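Local atomic coordinates of neurotoxin (Clostridium botulinum, PDB entry 2QN0), a protein that probably acts as a zinc-dependent protease, the light chain of botulinum neurotoxin type C1, cutting neuronal SNARE proteins. Residues D48-N53 and G160-I165; P168-F173 and S190-S195; N204-V209 and N368-K373. All blocks are in the same frame, centred on the assembly; numbering follows the deposited sequence.

Interaction 1 (D48-N53 and G160-I165); sequences DRFSRN and GPRENI
R49 reaches over to the backbone of P161 and R162 and offers them the edge of its guanidinium. Its chain is bent at chi2 and chi3, and both acceptors lie in the guanidinium plane: NE donates to P161 O (3.0 Å), and NH2 to R162 O in a nearly straight bond (2.9 Å, 172°). I165 crosses this side chain at about a right angle, its CG1 lying over one guanidinium face, while NH1 binds D73 O and Y76 O. Arginine suits the place because one flat group can serve several carbonyls at once. P161 O is gripped twice, since F50 N approaches the other face of its plane (3.1 Å).

F50 and R162 run side by side, pointing the same way. Ring and guanidinium are turned 66° apart: R162 NE lies at the ring edge, 3.8 Å from F50 CD2, and F50 CE2 and R52 CG lie over a guanidinium face. R52 sends its own NH1 to L26 O.

E163 bends at chi2 (80°), which turns CD back toward S51 and N53. Its OE2 accepts from S51 OG on the syn side (2.7 Å) and from N53 ND2 above the carboxylate plane (3.0 Å), the two donors coming from opposite faces. S51 OG also takes N53 N in an ST turn.

The loops after neighbouring parallel strands 43-46 and 156-159 are thus joined by backbone bonds (F50 N to P161 O, G160 N to D48 O) and by side chains donating to backbone and carboxylate oxygens. Buried F50 O lacks a hydrogen-bond partner, meeting R162 CA at 2.9 Å; the paired donors would be expected to stabilise E163's negative charge.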
ATOM      1  N   ASP A  48     -13.972   0.674  -5.037  1.00 18.84           N
ATOM      2  CA  ASP A  48     -14.576   1.926  -5.499  1.00 17.84           C
ATOM      3  C   ASP A  48     -13.518   3.000  -5.735  1.00 20.36           C
ATOM      4  O   ASP A  48     -12.403   2.909  -5.219  1.00 18.29           O
ATOM      5  CB  ASP A  48     -15.538   2.499  -4.452  1.00 19.25           C
ATOM      6  CG  ASP A  48     -16.666   1.563  -4.090  1.00 21.21           C
ATOM      7  OD1 ASP A  48     -16.876   0.550  -4.790  1.00 24.41           O
ATOM      8  OD2 ASP A  48     -17.353   1.866  -3.091  1.00 22.54           O
ATOM      9  N   ARG A  49     -13.874   4.025  -6.504  1.00 17.81           N
ATOM     10  CA  ARG A  49     -12.959   5.140  -6.725  1.00 19.05           C
ATOM     11  C   ARG A  49     -12.945   5.857  -5.373  1.00 19.05           C
ATOM     12  O   ARG A  49     -13.938   5.826  -4.641  1.00 19.03           O
ATOM     13  CB  ARG A  49     -13.478   6.069  -7.834  1.00 20.07           C
ATOM     14  CG  ARG A  49     -13.476   5.435  -9.222  1.00 19.25           C
ATOM     15  CD  ARG A  49     -12.061   5.061  -9.672  1.00 20.57           C
ATOM     16  NE  ARG A  49     -11.246   6.236  -9.989  1.00 20.99           N
ATOM     17  CZ  ARG A  49     -11.337   6.925 -11.124  1.00 24.20           C
ATOM     18  NH1 ARG A  49     -12.206   6.555 -12.059  1.00 22.74           N
ATOM     19  NH2 ARG A  49     -10.559   7.983 -11.329  1.00 21.65           N
ATOM     20  N   PHE A  50     -11.826   6.499  -5.046  1.00 19.25           N
ATOM     21  CA  PHE A  50     -11.664   7.169  -3.756  1.00 19.06           C
ATOM     22  C   PHE A  50     -11.161   8.602  -3.916  1.00 19.03           C
ATOM     23  O   PHE A  50     -10.332   8.882  -4.776  1.00 19.70           O
ATOM     24  CB  PHE A  50     -10.658   6.364  -2.913  1.00 17.60           C
ATOM     25  CG  PHE A  50     -10.431   6.903  -1.520  1.00 18.48           C
ATOM     26  CD1 PHE A  50     -11.321   6.614  -0.490  1.00 20.31           C
ATOM     27  CD2 PHE A  50      -9.299   7.663  -1.232  1.00 19.62           C
ATOM     28  CE1 PHE A  50     -11.088   7.070   0.810  1.00 21.24           C
ATOM     29  CE2 PHE A  50      -9.056   8.124   0.066  1.00 18.30           C
ATOM     30  CZ  PHE A  50      -9.953   7.826   1.089  1.00 19.59           C
ATOM     31  N   SER A  51     -11.662   9.508  -3.086  1.00 19.46           N
ATOM     32  CA  SER A  51     -11.216  10.894  -3.143  1.00 20.66           C
ATOM     33  C   SER A  51     -11.251  11.555  -1.777  1.00 21.68           C
ATOM     34  O   SER A  51     -12.042  11.178  -0.910  1.00 20.41           O
ATOM     35  CB  SER A  51     -12.069  11.706  -4.119  1.00 23.90           C
ATOM     36  OG  SER A  51     -11.628  13.056  -4.156  1.00 23.01           O
ATOM     37  N   ARG A  52     -10.376  12.537  -1.593  1.00 22.73           N
ATOM     38  CA  ARG A  52     -10.295  13.285  -0.347  1.00 24.92           C
ATOM     39  C   ARG A  52     -10.635  14.750  -0.605  1.00 27.15           C
ATOM     40  O   ARG A  52     -10.653  15.562   0.319  1.00 27.41           O
ATOM     41  CB  ARG A  52      -8.887  13.175   0.246  1.00 24.35           C
ATOM     42  CG  ARG A  52      -8.548  11.785   0.774  1.00 23.78           C
ATOM     43  CD  ARG A  52      -9.444  11.441   1.952  1.00 24.74           C
ATOM     44  NE  ARG A  52      -9.283  12.417   3.023  1.00 27.23           N
ATOM     45  CZ  ARG A  52     -10.287  13.065   3.603  1.00 28.13           C
ATOM     46  NH1 ARG A  52     -11.538  12.844   3.220  1.00 26.84           N
ATOM     47  NH2 ARG A  52     -10.037  13.946   4.561  1.00 29.46           N
ATOM     48  N   ASN A  53     -10.910  15.079  -1.862  1.00 29.34           N
ATOM     49  CA  ASN A  53     -11.248  16.452  -2.233  1.00 33.09           C
ATOM     50  C   ASN A  53     -12.744  16.732  -2.128  1.00 34.35           C
ATOM     51  O   ASN A  53     -13.569  15.915  -2.540  1.00 35.12           O
ATOM     52  CB  ASN A  53     -10.792  16.745  -3.666  1.00 33.42           C
ATOM     53  CG  ASN A  53      -9.291  16.669  -3.830  1.00 35.81           C
ATOM     54  OD1 ASN A  53      -8.540  17.328  -3.109  1.00 37.48           O
ATOM     55  ND2 ASN A  53      -8.842  15.866  -4.788  1.00 34.68           N
ATOM     56  N   GLY A 160      -9.972   1.624  -5.110  1.00 16.21           N
ATOM     57  CA  GLY A 160      -9.661   1.908  -6.493  1.00 15.72           C
ATOM     58  C   GLY A 160      -8.935   3.242  -6.515  1.00 16.96           C
ATOM     59  O   GLY A 160      -8.818   3.900  -5.476  1.00 16.96           O
ATOM     60  N   PRO A 161      -8.462   3.685  -7.685  1.00 17.01           N
ATOM     61  CA  PRO A 161      -7.735   4.949  -7.842  1.00 18.38           C
ATOM     62  C   PRO A 161      -8.492   6.206  -7.446  1.00 18.29           C
ATOM     63  O   PRO A 161      -9.724   6.224  -7.367  1.00 17.92           O
ATOM     64  CB  PRO A 161      -7.394   4.976  -9.334  1.00 18.24           C
ATOM     65  CG  PRO A 161      -7.424   3.544  -9.738  1.00 19.33           C
ATOM     66  CD  PRO A 161      -8.603   3.005  -8.981  1.00 17.48           C
ATOM     67  N   ARG A 162      -7.729   7.264  -7.200  1.00 16.94           N
ATOM     68  CA  ARG A 162      -8.304   8.558  -6.878  1.00 19.05           C
ATOM     69  C   ARG A 162      -8.479   9.220  -8.244  1.00 19.70           C
ATOM     70  O   ARG A 162      -8.669   8.524  -9.245  1.00 20.80           O
ATOM     71  CB  ARG A 162      -7.351   9.374  -6.005  1.00 17.97           C
ATOM     72  CG  ARG A 162      -7.033   8.730  -4.653  1.00 19.58           C
ATOM     73  CD  ARG A 162      -6.447   9.766  -3.706  1.00 21.47           C
ATOM     74  NE  ARG A 162      -6.017   9.212  -2.423  1.00 23.86           N
ATOM     75  CZ  ARG A 162      -5.680   9.960  -1.375  1.00 24.32           C
ATOM     76  NH1 ARG A 162      -5.728  11.283  -1.462  1.00 26.24           N
ATOM     77  NH2 ARG A 162      -5.290   9.393  -0.243  1.00 24.16           N
ATOM     78  N   GLU A 163      -8.394  10.546  -8.301  1.00 20.48           N
ATOM     79  CA  GLU A 163      -8.560  11.259  -9.568  1.00 22.50           C
ATOM     80  C   GLU A 163      -7.625  10.778 -10.681  1.00 22.65           C
ATOM     81  O   GLU A 163      -8.083  10.439 -11.775  1.00 23.35           O
ATOM     82  CB  GLU A 163      -8.385  12.769  -9.359  1.00 23.44           C
ATOM     83  CG  GLU A 163      -9.543  13.449  -8.621  1.00 25.24           C
ATOM     84  CD  GLU A 163      -9.502  13.263  -7.111  1.00 26.27           C
ATOM     85  OE1 GLU A 163      -8.597  12.564  -6.609  1.00 27.87           O
ATOM     86  OE2 GLU A 163     -10.381  13.826  -6.418  1.00 26.10           O
ATOM     87  N   ASN A 164      -6.322  10.751 -10.411  1.00 21.63           N
ATOM     88  CA  ASN A 164      -5.345  10.307 -11.405  1.00 20.98           C
ATOM     89  C   ASN A 164      -5.161   8.794 -11.292  1.00 22.25           C
ATOM     90  O   ASN A 164      -4.555   8.298 -10.342  1.00 20.22           O
ATOM     91  CB  ASN A 164      -4.003  11.019 -11.186  1.00 22.34           C
ATOM     92  CG  ASN A 164      -2.995  10.716 -12.279  1.00 21.56           C
ATOM     93  OD1 ASN A 164      -3.205   9.831 -13.106  1.00 21.57           O
ATOM     94  ND2 ASN A 164      -1.879  11.444 -12.278  1.00 21.74           N
ATOM     95  N   ILE A 165      -5.682   8.066 -12.274  1.00 21.13           N
ATOM     96  CA  ILE A 165      -5.618   6.612 -12.281  1.00 21.35           C
ATOM     97  C   ILE A 165      -4.215   6.010 -12.289  1.00 21.68           C
ATOM     98  O   ILE A 165      -4.018   4.902 -11.794  1.00 22.89           O
ATOM     99  CB  ILE A 165      -6.449   6.052 -13.465  1.00 20.68           C
ATOM    100  CG1 ILE A 165      -7.928   6.382 -13.232  1.00 21.57           C
ATOM    101  CG2 ILE A 165      -6.258   4.547 -13.601  1.00 20.49           C
ATOM    102  CD1 ILE A 165      -8.848   6.002 -14.384  1.00 23.48           C
TER
HETATM  103  O   HOH W   1     -10.296   9.834 -13.378  1.00 25.76           O
HETATM  104  O   HOH W   2      -8.155  12.840  -3.645  1.00 22.91           O

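Interaction 2 (P168-F173 and S190-S195); sequences PETSTF and SIISIS
E169 and S193 pair through two backbone bonds, E169 N to S193 O and S193 N to E169 O (2.8 Å, 176°). S171 and I191 repeat the pattern: I191 N donates to S171 O (2.9 Å) and S171 N to I191 O. Between these hydrogen-bonded pairs, T170 and I192 form a non-hydrogen-bonded pair, their CA atoms 4.3 Å apart, and T170 CA makes a CA-H...O contact to I191 O.

The strands are antiparallel (166° between directions), consecutive in sequence, and 169-171 is the outermost strand of a mixed sheet. This is consistent with the edge strand that, in metalloproteases of clan MA, lies beside the zinc-site helix, here 223-238.

On the side of T170 and I192 the contacts are mixed. The two side chains lie side by side, pointing the same way, and T170 OG1, beside its backbone N (chi1 -62°), sits 3.4 Å from I192 CG1. That hydroxyl hydrogen-bonds to E230 OE1, on what appears to be the HExxH motif, while I192 packs on E230 and L231. Threonine also offers a methyl, CG2, 3.8 Å from I192 CG1.

Apolar contacts close the two ends. P168 CB meets I194 CG1 at 3.7 Å, and F173 crosses I191 at about a right angle, CE2 lying 3.5 Å from I191 CD1.

A water donates to E169 O and lies 2.7 Å from S193 OG; S193 OG also hydrogen-bonds to T159 OG1.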
ATOM      1  N   PRO A 168      -0.842   5.821  -8.136  1.00 18.55           N
ATOM      2  CA  PRO A 168      -1.211   5.076  -6.928  1.00 18.93           C
ATOM      3  C   PRO A 168      -0.749   5.844  -5.696  1.00 19.20           C
ATOM      4  O   PRO A 168       0.310   6.475  -5.711  1.00 18.32           O
ATOM      5  CB  PRO A 168      -0.500   3.737  -7.111  1.00 19.16           C
ATOM      6  CG  PRO A 168       0.656   4.069  -8.002  1.00 21.94           C
ATOM      7  CD  PRO A 168       0.056   5.027  -8.990  1.00 18.83           C
ATOM      8  N   GLU A 169      -1.542   5.790  -4.632  1.00 17.72           N
ATOM      9  CA  GLU A 169      -1.224   6.543  -3.426  1.00 20.32           C
ATOM     10  C   GLU A 169      -1.672   5.861  -2.137  1.00 18.88           C
ATOM     11  O   GLU A 169      -2.769   5.309  -2.062  1.00 19.46           O
ATOM     12  CB  GLU A 169      -1.870   7.927  -3.560  1.00 21.02           C
ATOM     13  CG  GLU A 169      -1.965   8.765  -2.311  1.00 27.09           C
ATOM     14  CD  GLU A 169      -2.404  10.184  -2.627  1.00 27.21           C
ATOM     15  OE1 GLU A 169      -3.085  10.385  -3.661  1.00 28.75           O
ATOM     16  OE2 GLU A 169      -2.078  11.096  -1.842  1.00 31.55           O
ATOM     17  N   THR A 170      -0.805   5.897  -1.127  1.00 15.35           N
ATOM     18  CA  THR A 170      -1.100   5.306   0.178  1.00 14.13           C
ATOM     19  C   THR A 170      -1.103   6.443   1.191  1.00 17.08           C
ATOM     20  O   THR A 170      -0.188   7.268   1.199  1.00 14.93           O
ATOM     21  CB  THR A 170      -0.020   4.296   0.594  1.00 16.26           C
ATOM     22  OG1 THR A 170       0.019   3.225  -0.356  1.00 16.24           O
ATOM     23  CG2 THR A 170      -0.317   3.735   1.984  1.00 16.13           C
ATOM     24  N   SER A 171      -2.115   6.484   2.049  1.00 14.24           N
ATOM     25  CA  SER A 171      -2.210   7.556   3.034  1.00 16.36           C
ATOM     26  C   SER A 171      -2.767   7.101   4.372  1.00 16.78           C
ATOM     27  O   SER A 171      -3.425   6.063   4.463  1.00 15.27           O
ATOM     28  CB  SER A 171      -3.132   8.667   2.513  1.00 18.70           C
ATOM     29  OG  SER A 171      -2.869   8.991   1.159  1.00 25.64           O
ATOM     30  N   THR A 172      -2.476   7.881   5.410  1.00 16.15           N
ATOM     31  CA  THR A 172      -3.040   7.637   6.734  1.00 15.88           C
ATOM     32  C   THR A 172      -3.779   8.948   6.995  1.00 17.25           C
ATOM     33  O   THR A 172      -3.554   9.938   6.291  1.00 18.45           O
ATOM     34  CB  THR A 172      -1.976   7.380   7.825  1.00 15.93           C
ATOM     35  OG1 THR A 172      -1.101   8.506   7.938  1.00 17.12           O
ATOM     36  CG2 THR A 172      -1.174   6.124   7.485  1.00 15.23           C
ATOM     37  N   PHE A 173      -4.651   8.967   7.991  1.00 16.69           N
ATOM     38  CA  PHE A 173      -5.446  10.159   8.257  1.00 18.45           C
ATOM     39  C   PHE A 173      -5.505  10.480   9.737  1.00 19.33           C
ATOM     40  O   PHE A 173      -5.362   9.595  10.574  1.00 19.49           O
ATOM     41  CB  PHE A 173      -6.850   9.927   7.702  1.00 18.36           C
ATOM     42  CG  PHE A 173      -6.851   9.425   6.285  1.00 20.23           C
ATOM     43  CD1 PHE A 173      -6.898  10.312   5.219  1.00 21.21           C
ATOM     44  CD2 PHE A 173      -6.731   8.063   6.020  1.00 21.20           C
ATOM     45  CE1 PHE A 173      -6.820   9.854   3.905  1.00 21.26           C
ATOM     46  CE2 PHE A 173      -6.650   7.598   4.710  1.00 20.80           C
ATOM     47  CZ  PHE A 173      -6.695   8.495   3.653  1.00 20.43           C
ATOM     48  N   SER A 190      -4.005   2.425   7.057  1.00 13.73           N
ATOM     49  CA  SER A 190      -3.580   2.952   5.763  1.00 14.48           C
ATOM     50  C   SER A 190      -4.632   2.660   4.701  1.00 15.04           C
ATOM     51  O   SER A 190      -5.271   1.614   4.728  1.00 14.17           O
ATOM     52  CB  SER A 190      -2.274   2.294   5.293  1.00 14.67           C
ATOM     53  OG  SER A 190      -1.153   2.676   6.070  1.00 16.72           O
ATOM     54  N   ILE A 191      -4.810   3.595   3.777  1.00 14.33           N
ATOM     55  CA  ILE A 191      -5.717   3.385   2.656  1.00 14.73           C
ATOM     56  C   ILE A 191      -4.834   3.479   1.422  1.00 14.25           C
ATOM     57  O   ILE A 191      -4.116   4.464   1.233  1.00 14.84           O
ATOM     58  CB  ILE A 191      -6.831   4.453   2.570  1.00 15.01           C
ATOM     59  CG1 ILE A 191      -7.841   4.236   3.704  1.00 17.81           C
ATOM     60  CG2 ILE A 191      -7.528   4.366   1.206  1.00 17.51           C
ATOM     61  CD1 ILE A 191      -9.030   5.187   3.677  1.00 18.97           C
ATOM     62  N   ILE A 192      -4.862   2.431   0.608  1.00 14.12           N
ATOM     63  CA  ILE A 192      -4.083   2.373  -0.622  1.00 13.22           C
ATOM     64  C   ILE A 192      -5.053   2.501  -1.794  1.00 15.06           C
ATOM     65  O   ILE A 192      -5.932   1.658  -1.954  1.00 17.45           O
ATOM     66  CB  ILE A 192      -3.344   1.016  -0.752  1.00 14.00           C
ATOM     67  CG1 ILE A 192      -2.293   0.878   0.355  1.00 13.91           C
ATOM     68  CG2 ILE A 192      -2.694   0.904  -2.133  1.00 14.88           C
ATOM     69  CD1 ILE A 192      -1.580  -0.476   0.364  1.00 13.18           C
ATOM     70  N   SER A 193      -4.901   3.553  -2.596  1.00 14.04           N
ATOM     71  CA  SER A 193      -5.768   3.775  -3.761  1.00 15.32           C
ATOM     72  C   SER A 193      -4.926   3.424  -4.979  1.00 17.06           C
ATOM     73  O   SER A 193      -3.886   4.043  -5.234  1.00 15.51           O
ATOM     74  CB  SER A 193      -6.228   5.230  -3.801  1.00 15.79           C
ATOM     75  OG  SER A 193      -6.937   5.540  -2.613  1.00 18.78           O
ATOM     76  N   ILE A 194      -5.394   2.453  -5.757  1.00 15.50           N
ATOM     77  CA  ILE A 194      -4.589   1.966  -6.862  1.00 15.56           C
ATOM     78  C   ILE A 194      -5.357   1.110  -7.869  1.00 16.61           C
ATOM     79  O   ILE A 194      -6.461   0.642  -7.592  1.00 17.75           O
ATOM     80  CB  ILE A 194      -3.477   1.081  -6.254  1.00 16.36           C
ATOM     81  CG1 ILE A 194      -2.486   0.598  -7.308  1.00 17.36           C
ATOM     82  CG2 ILE A 194      -4.132  -0.123  -5.565  1.00 16.30           C
ATOM     83  CD1 ILE A 194      -1.352  -0.224  -6.707  1.00 17.49           C
ATOM     84  N   SER A 195      -4.752   0.929  -9.039  1.00 15.93           N
ATOM     85  CA  SER A 195      -5.281   0.046 -10.074  1.00 17.85           C
ATOM     86  C   SER A 195      -4.037  -0.517 -10.746  1.00 17.98           C
ATOM     87  O   SER A 195      -3.525   0.054 -11.705  1.00 18.29           O
ATOM     88  CB  SER A 195      -6.130   0.780 -11.102  1.00 20.66           C
ATOM     89  OG  SER A 195      -6.653  -0.174 -12.017  1.00 20.37           O
TER
HETATM   90  O   HOH W   3      -5.329   6.819  -0.820  1.00 28.17           O

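Interaction 3 (N204-V209 and N368-K373); sequences NATNDV and NVQNRK
Q370 turns its amide back onto N207 of the facing loop, the two side chains sliding past each other in opposite directions. From CB the chain leaves with CG anti to the backbone N (chi1 -179°), and CG lies 4.0 Å from A205 CB. The bend at chi2 (62°) brings CD to the same methyl, at 3.4 Å; alanine is small enough to sit this close over the amide face.

At the tip, OE1 accepts three N-H groups. N207 N (3.0 Å) and N371 N come in the amide plane onto lone pairs, whereas N207 ND2 approaches from above it (3.2 Å). NE2 donates almost straight to N207 O (3.0 Å, 174°) and lies 4.0 Å from V209 CG1. Accepting from and donating to one residue's backbone fixes the rotation of the amide.

Beside it the backbones bridge at A205 and R372, with T206 N bound to N371 O and K373 N to N204 O. The extended K373 passes N204 OD1 and shares a water with it.

R372 NE forms a salt bridge with E360 of helix 360-366, which N371 ND2 also bonds. Q370 rests on Y202 of strand 201-202 and F219 of strand 219-220, while on helix 223-238 V369 and N371 touch L225, and R372 touches the zinc ligand H229.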
ATOM      1  N   ASN A 204      14.945   1.988 -18.808  1.00 17.26           N
ATOM      2  CA  ASN A 204      16.094   1.966 -17.898  1.00 17.71           C
ATOM      3  C   ASN A 204      15.727   0.921 -16.852  1.00 18.07           C
ATOM      4  O   ASN A 204      15.155   1.247 -15.811  1.00 16.83           O
ATOM      5  CB  ASN A 204      16.278   3.344 -17.247  1.00 17.27           C
ATOM      6  CG  ASN A 204      17.436   3.382 -16.268  1.00 18.93           C
ATOM      7  OD1 ASN A 204      18.280   2.486 -16.243  1.00 18.62           O
ATOM      8  ND2 ASN A 204      17.487   4.435 -15.461  1.00 18.15           N
ATOM      9  N   ALA A 205      16.063  -0.333 -17.150  1.00 17.51           N
ATOM     10  CA  ALA A 205      15.718  -1.473 -16.305  1.00 19.84           C
ATOM     11  C   ALA A 205      16.850  -2.120 -15.516  1.00 19.51           C
ATOM     12  O   ALA A 205      18.027  -1.922 -15.806  1.00 20.41           O
ATOM     13  CB  ALA A 205      15.029  -2.530 -17.164  1.00 19.47           C
ATOM     14  N   THR A 206      16.474  -2.926 -14.526  1.00 20.05           N
ATOM     15  CA  THR A 206      17.447  -3.601 -13.674  1.00 20.91           C
ATOM     16  C   THR A 206      18.177  -4.752 -14.346  1.00 21.59           C
ATOM     17  O   THR A 206      19.363  -4.960 -14.104  1.00 22.58           O
ATOM     18  CB  THR A 206      16.789  -4.156 -12.392  1.00 21.96           C
ATOM     19  OG1 THR A 206      15.766  -5.093 -12.746  1.00 22.72           O
ATOM     20  CG2 THR A 206      16.186  -3.031 -11.574  1.00 25.29           C
ATOM     21  N   ASN A 207      17.467  -5.500 -15.186  1.00 19.10           N
ATOM     22  CA  ASN A 207      18.060  -6.644 -15.864  1.00 19.22           C
ATOM     23  C   ASN A 207      18.526  -6.358 -17.285  1.00 19.22           C
ATOM     24  O   ASN A 207      17.749  -5.925 -18.135  1.00 18.30           O
ATOM     25  CB  ASN A 207      17.066  -7.809 -15.887  1.00 20.14           C
ATOM     26  CG  ASN A 207      16.792  -8.366 -14.502  1.00 23.14           C
ATOM     27  OD1 ASN A 207      17.629  -9.053 -13.924  1.00 29.62           O
ATOM     28  ND2 ASN A 207      15.622  -8.059 -13.962  1.00 22.45           N
ATOM     29  N   ASP A 208      19.806  -6.612 -17.531  1.00 19.40           N
ATOM     30  CA  ASP A 208      20.395  -6.422 -18.849  1.00 21.01           C
ATOM     31  C   ASP A 208      19.837  -7.543 -19.728  1.00 21.43           C
ATOM     32  O   ASP A 208      19.840  -8.704 -19.320  1.00 22.40           O
ATOM     33  CB  ASP A 208      21.918  -6.555 -18.744  1.00 23.90           C
ATOM     34  CG  ASP A 208      22.637  -6.229 -20.045  1.00 28.81           C
ATOM     35  OD1 ASP A 208      22.016  -6.308 -21.124  1.00 25.66           O
ATOM     36  OD2 ASP A 208      23.842  -5.906 -19.983  1.00 30.73           O
ATOM     37  N   VAL A 209      19.336  -7.203 -20.914  1.00 20.69           N
ATOM     38  CA  VAL A 209      18.816  -8.223 -21.822  1.00 19.40           C
ATOM     39  C   VAL A 209      19.584  -8.227 -23.145  1.00 20.13           C
ATOM     40  O   VAL A 209      19.077  -8.683 -24.171  1.00 20.84           O
ATOM     41  CB  VAL A 209      17.292  -8.057 -22.098  1.00 19.89           C
ATOM     42  CG1 VAL A 209      16.501  -8.353 -20.827  1.00 20.23           C
ATOM     43  CG2 VAL A 209      16.988  -6.654 -22.605  1.00 20.43           C
ATOM     44  N   ASN A 368      11.860 -12.545  -9.708  1.00 20.15           N
ATOM     45  CA  ASN A 368      12.482 -12.700 -11.019  1.00 22.61           C
ATOM     46  C   ASN A 368      11.710 -12.031 -12.156  1.00 22.71           C
ATOM     47  O   ASN A 368      11.352 -12.678 -13.141  1.00 22.18           O
ATOM     48  CB  ASN A 368      12.670 -14.188 -11.330  1.00 26.89           C
ATOM     49  CG  ASN A 368      13.551 -14.421 -12.541  1.00 32.40           C
ATOM     50  OD1 ASN A 368      14.666 -13.901 -12.621  1.00 33.23           O
ATOM     51  ND2 ASN A 368      13.059 -15.212 -13.490  1.00 34.48           N
ATOM     52  N   VAL A 369      11.455 -10.735 -12.016  1.00 19.90           N
ATOM     53  CA  VAL A 369      10.754  -9.983 -13.047  1.00 17.60           C
ATOM     54  C   VAL A 369      11.580  -8.765 -13.428  1.00 17.88           C
ATOM     55  O   VAL A 369      12.408  -8.292 -12.647  1.00 16.75           O
ATOM     56  CB  VAL A 369       9.361  -9.490 -12.572  1.00 19.81           C
ATOM     57  CG1 VAL A 369       8.463 -10.683 -12.258  1.00 19.72           C
ATOM     58  CG2 VAL A 369       9.507  -8.583 -11.351  1.00 18.93           C
ATOM     59  N   GLN A 370      11.364  -8.273 -14.642  1.00 15.87           N
ATOM     60  CA  GLN A 370      12.058  -7.084 -15.111  1.00 16.85           C
ATOM     61  C   GLN A 370      11.412  -5.928 -14.363  1.00 16.49           C
ATOM     62  O   GLN A 370      10.228  -5.987 -14.033  1.00 16.62           O
ATOM     63  CB  GLN A 370      11.844  -6.908 -16.619  1.00 16.35           C
ATOM     64  CG  GLN A 370      12.551  -5.702 -17.230  1.00 15.89           C
ATOM     65  CD  GLN A 370      14.062  -5.788 -17.100  1.00 17.98           C
ATOM     66  OE1 GLN A 370      14.602  -5.740 -15.994  1.00 17.62           O
ATOM     67  NE2 GLN A 370      14.753  -5.923 -18.234  1.00 17.21           N
ATOM     68  N   ASN A 371      12.179  -4.879 -14.087  1.00 15.81           N
ATOM     69  CA  ASN A 371      11.622  -3.732 -13.387  1.00 14.58           C
ATOM     70  C   ASN A 371      12.485  -2.498 -13.602  1.00 15.23           C
ATOM     71  O   ASN A 371      13.629  -2.598 -14.045  1.00 14.69           O
ATOM     72  CB  ASN A 371      11.500  -4.028 -11.884  1.00 14.85           C
ATOM     73  CG  ASN A 371      10.664  -2.988 -11.153  1.00 13.36           C
ATOM     74  OD1 ASN A 371       9.607  -2.583 -11.634  1.00 13.79           O
ATOM     75  ND2 ASN A 371      11.125  -2.566  -9.976  1.00 13.23           N
ATOM     76  N   ARG A 372      11.926  -1.334 -13.293  1.00 15.97           N
ATOM     77  CA  ARG A 372      12.658  -0.085 -13.440  1.00 15.74           C
ATOM     78  C   ARG A 372      13.901  -0.159 -12.562  1.00 16.96           C
ATOM     79  O   ARG A 372      13.870  -0.737 -11.478  1.00 16.22           O
ATOM     80  CB  ARG A 372      11.772   1.093 -13.023  1.00 15.40           C
ATOM     81  CG  ARG A 372      11.131   0.947 -11.645  1.00 13.89           C
ATOM     82  CD  ARG A 372      10.147   2.082 -11.376  1.00 13.76           C
ATOM     83  NE  ARG A 372       9.410   1.892 -10.126  1.00 13.44           N
ATOM     84  CZ  ARG A 372       8.435   2.693  -9.705  1.00 13.53           C
ATOM     85  NH1 ARG A 372       8.076   3.744 -10.431  1.00 13.81           N
ATOM     86  NH2 ARG A 372       7.811   2.438  -8.558  1.00 13.84           N
ATOM     87  N   LYS A 373      15.002   0.411 -13.040  1.00 17.40           N
ATOM     88  CA  LYS A 373      16.250   0.393 -12.291  1.00 17.28           C
ATOM     89  C   LYS A 373      16.214   1.360 -11.109  1.00 16.00           C
ATOM     90  O   LYS A 373      16.813   1.097 -10.064  1.00 16.89           O
ATOM     91  CB  LYS A 373      17.413   0.750 -13.213  1.00 19.68           C
ATOM     92  CG  LYS A 373      18.779   0.622 -12.560  1.00 22.24           C
ATOM     93  CD  LYS A 373      19.880   0.895 -13.568  1.00 26.72           C
ATOM     94  CE  LYS A 373      21.254   0.758 -12.938  1.00 28.99           C
ATOM     95  NZ  LYS A 373      22.327   1.040 -13.934  1.00 32.78           N
TER
HETATM   96  O   HOH W   4      21.389   3.383 -15.689  1.00 46.57           O
HETATM   97  O   HOH W   5      14.789  -9.025 -11.633  1.00 21.96           O

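Interactions 1 and 2 are neighbours, their centres 9 Å apart, and segment 160-165 leads shortly into 168-173. R162 ties them: its NE forms a long, weak ion pair with E169 OE1 (3.4 Å). P161 CG also packs 3.3 Å from S195 CB. Interaction 3 touches neither; its centre is about 26 Å from that of interaction 2, with nearest atoms about 7 Å apart. The zinc ion, bound by H229, H233 and E269, gives a common reference. The side chains of T170 (interaction 2) and R372 (interaction 3) lie about 7 Å and 6 Å from it, that of R162 in interaction 1 about 12 Å.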